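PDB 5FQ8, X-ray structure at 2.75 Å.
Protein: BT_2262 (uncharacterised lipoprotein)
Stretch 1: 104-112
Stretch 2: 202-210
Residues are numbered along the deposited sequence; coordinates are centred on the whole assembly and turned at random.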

# COMPACT_ATOMS: atom_id res chain seq x y z
N GLU G 104 61.88 10.03 -1.09
CA GLU G 104 61.20 8.76 -1.35
C GLU G 104 61.23 7.84 -0.13
O GLU G 104 60.20 7.29 0.26
CB GLU G 104 61.83 8.07 -2.55
CG GLU G 104 60.96 8.09 -3.79
CD GLU G 104 59.76 7.17 -3.67
OE1 GLU G 104 59.84 6.18 -2.91
OE2 GLU G 104 58.74 7.43 -4.33
N GLY G 105 62.40 7.68 0.48
CA GLY G 105 62.54 6.68 1.52
C GLY G 105 62.50 7.19 2.94
O GLY G 105 63.53 7.20 3.62
N SER G 106 61.34 7.61 3.41
CA SER G 106 61.17 8.04 4.79
C SER G 106 60.08 7.21 5.45
O SER G 106 58.98 7.06 4.90
CB SER G 106 60.84 9.52 4.88
OG SER G 106 61.83 10.28 4.20
N LYS G 107 60.38 6.69 6.64
CA LYS G 107 59.57 5.66 7.25
C LYS G 107 59.68 5.76 8.77
O LYS G 107 60.55 6.45 9.31
CB LYS G 107 60.02 4.27 6.79
CG LYS G 107 58.93 3.38 6.26
CD LYS G 107 59.51 2.29 5.38
CE LYS G 107 60.21 2.88 4.17
NZ LYS G 107 59.37 3.93 3.53
N ARG G 108 58.79 5.05 9.45
CA ARG G 108 58.92 4.83 10.88
C ARG G 108 60.11 3.90 11.14
O ARG G 108 60.85 3.52 10.23
CB ARG G 108 57.64 4.24 11.44
CG ARG G 108 56.85 5.07 12.44
CD ARG G 108 55.48 4.41 12.63
NE ARG G 108 54.76 4.83 13.82
CZ ARG G 108 54.82 4.19 14.98
NH1 ARG G 108 55.59 3.11 15.09
NH2 ARG G 108 54.13 4.62 16.02
N THR G 109 60.28 3.52 12.40
CA THR G 109 61.30 2.53 12.74
C THR G 109 60.92 1.82 14.04
O THR G 109 61.23 0.63 14.21
CB THR G 109 62.67 3.19 12.86
OG1 THR G 109 62.97 3.89 11.64
CG2 THR G 109 63.76 2.16 13.11
N ALA G 110 60.26 2.52 14.94
CA ALA G 110 59.79 1.90 16.17
C ALA G 110 58.48 2.54 16.61
O ALA G 110 58.33 3.75 16.54
CB ALA G 110 60.84 2.03 17.26
N PRO G 111 57.52 1.71 17.05
CA PRO G 111 57.55 0.24 16.99
C PRO G 111 57.15 -0.34 15.63
O PRO G 111 57.56 -1.45 15.31
CB PRO G 111 56.55 -0.18 18.08
CG PRO G 111 56.43 1.02 18.98
CD PRO G 111 56.54 2.18 18.05
N SER G 112 56.35 0.39 14.84
CA SER G 112 55.95 -0.06 13.51
C SER G 112 56.96 0.44 12.48
O SER G 112 58.05 0.91 12.83
CB SER G 112 54.54 0.43 13.19
OG SER G 112 53.73 0.54 14.34
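Stretch 2, residues 202-210: GQLSFDIIV

Stretch 2 lies alongside stretch 1 as a loosely bonded antiparallel strand, held by a few hydrogen bonds centred on Asp207 rather than by a regular ladder. The N-to-C directions of strand 204-206 and the weakly bonded strand at about 106-110 make an angle of 153°, and their axes approach to 4.7 Å. The register follows from the nearest CA atoms: Ser106 CA lies 4.2 Å from Ile208 CA, Arg108 CA 4.5 Å from Phe206 CA, and Ala110 CA 4.8 Å from Leu204 CA, so one chain descends as the other climbs.

Lys107 and Asp207 supply two of the three hydrogen bonds between the stretches. The backbone N of Asp207 donates to Lys107 O at 3.0 Å (146° at the hydrogen), while Lys107 N donates to the side-chain atom Asp207 OD1 at a very short 2.5 Å (129°). The carboxylate thus takes the bond that a backbone carbonyl would accept in a regular sheet; with chi1 at 63°, its end comes nearer to stretch 1 although its CA-to-CB bond points sideways. Two residues further along stretch 2, Ile209 N donates to Ser106 OG at 3.2 Å, again pairing backbone with side chain.

Toward the other end the pairing loosens. Thr109 N is 2.9 Å from Ser205 O, but the angle is too poor for a hydrogen bond. The side chains nevertheless pack, Thr109 CB reaching within 3.1 Å of Ser205 OG. Leu204 CA lies 3.4 Å from Ala110 O, with an angle of 170° at the hydrogen, a well-aligned CA-H...O contact. Pro111, preceded by a cis peptide bond, brings its CD to 3.4 Å from Gln203 O.

Arg108 and Phe206 have CA-to-CB bonds directed away from the opposing stretch, yet Arg108 CG approaches Phe206 CE2 to 3.9 Å. Leu204 CD2 covers one guanidinium face, 3.7 Å from Arg108 NH2. In all, 597 Å² is buried, both sides summed.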

# COMPACT_ATOMS: atom_id res chain seq x y z
N GLY G 202 60.74 8.04 23.74
CA GLY G 202 61.00 6.80 24.43
C GLY G 202 61.05 5.57 23.56
O GLY G 202 61.94 4.73 23.73
N GLN G 203 60.11 5.43 22.62
CA GLN G 203 60.08 4.23 21.79
C GLN G 203 59.68 4.54 20.36
O GLN G 203 59.02 3.73 19.70
CB GLN G 203 59.14 3.17 22.39
CG GLN G 203 57.68 3.60 22.50
CD GLN G 203 57.31 4.10 23.88
OE1 GLN G 203 58.03 4.90 24.48
NE2 GLN G 203 56.19 3.63 24.40
N LEU G 204 60.07 5.71 19.85
CA LEU G 204 59.81 6.12 18.48
C LEU G 204 61.11 6.53 17.81
O LEU G 204 62.06 6.94 18.47
CB LEU G 204 58.81 7.29 18.43
CG LEU G 204 57.35 6.95 18.15
CD1 LEU G 204 56.46 8.05 18.66
CD2 LEU G 204 57.11 6.76 16.67
N SER G 205 61.14 6.41 16.48
CA SER G 205 62.23 6.93 15.66
C SER G 205 61.86 6.79 14.19
O SER G 205 61.11 5.89 13.81
CB SER G 205 63.55 6.20 15.93
OG SER G 205 63.67 5.08 15.08
N PHE G 206 62.39 7.70 13.38
CA PHE G 206 62.09 7.77 11.96
C PHE G 206 63.39 7.80 11.18
O PHE G 206 64.47 7.96 11.74
CB PHE G 206 61.23 9.00 11.64
CG PHE G 206 60.07 9.17 12.56
CD1 PHE G 206 60.21 9.86 13.76
CD2 PHE G 206 58.83 8.64 12.25
CE1 PHE G 206 59.15 10.01 14.61
CE2 PHE G 206 57.77 8.78 13.10
CZ PHE G 206 57.92 9.47 14.29
N ASP G 207 63.28 7.66 9.85
CA ASP G 207 64.46 7.61 8.99
C ASP G 207 64.26 8.48 7.75
O ASP G 207 64.24 8.02 6.61
CB ASP G 207 64.78 6.16 8.61
CG ASP G 207 63.67 5.51 7.80
OD1 ASP G 207 62.60 6.14 7.62
OD2 ASP G 207 63.87 4.37 7.33
N ILE G 208 64.12 9.78 7.96
CA ILE G 208 63.67 10.63 6.87
C ILE G 208 64.84 11.23 6.11
O ILE G 208 66.00 11.14 6.54
CB ILE G 208 62.73 11.73 7.39
CG1 ILE G 208 63.53 12.91 7.92
CG2 ILE G 208 61.84 11.19 8.50
CD1 ILE G 208 62.64 13.99 8.45
N ILE G 209 64.54 11.84 4.97
CA ILE G 209 65.54 12.44 4.11
C ILE G 209 64.83 13.46 3.24
O ILE G 209 63.68 13.27 2.84
CB ILE G 209 66.28 11.36 3.28
CG1 ILE G 209 67.53 11.92 2.63
CG2 ILE G 209 65.35 10.75 2.25
CD1 ILE G 209 68.50 10.85 2.17
N VAL G 210 65.51 14.58 2.97
CA VAL G 210 64.87 15.73 2.34
C VAL G 210 65.63 16.18 1.11
O VAL G 210 66.85 16.03 1.01
CB VAL G 210 64.72 16.90 3.34
CG1 VAL G 210 64.06 16.42 4.62
CG2 VAL G 210 66.08 17.52 3.63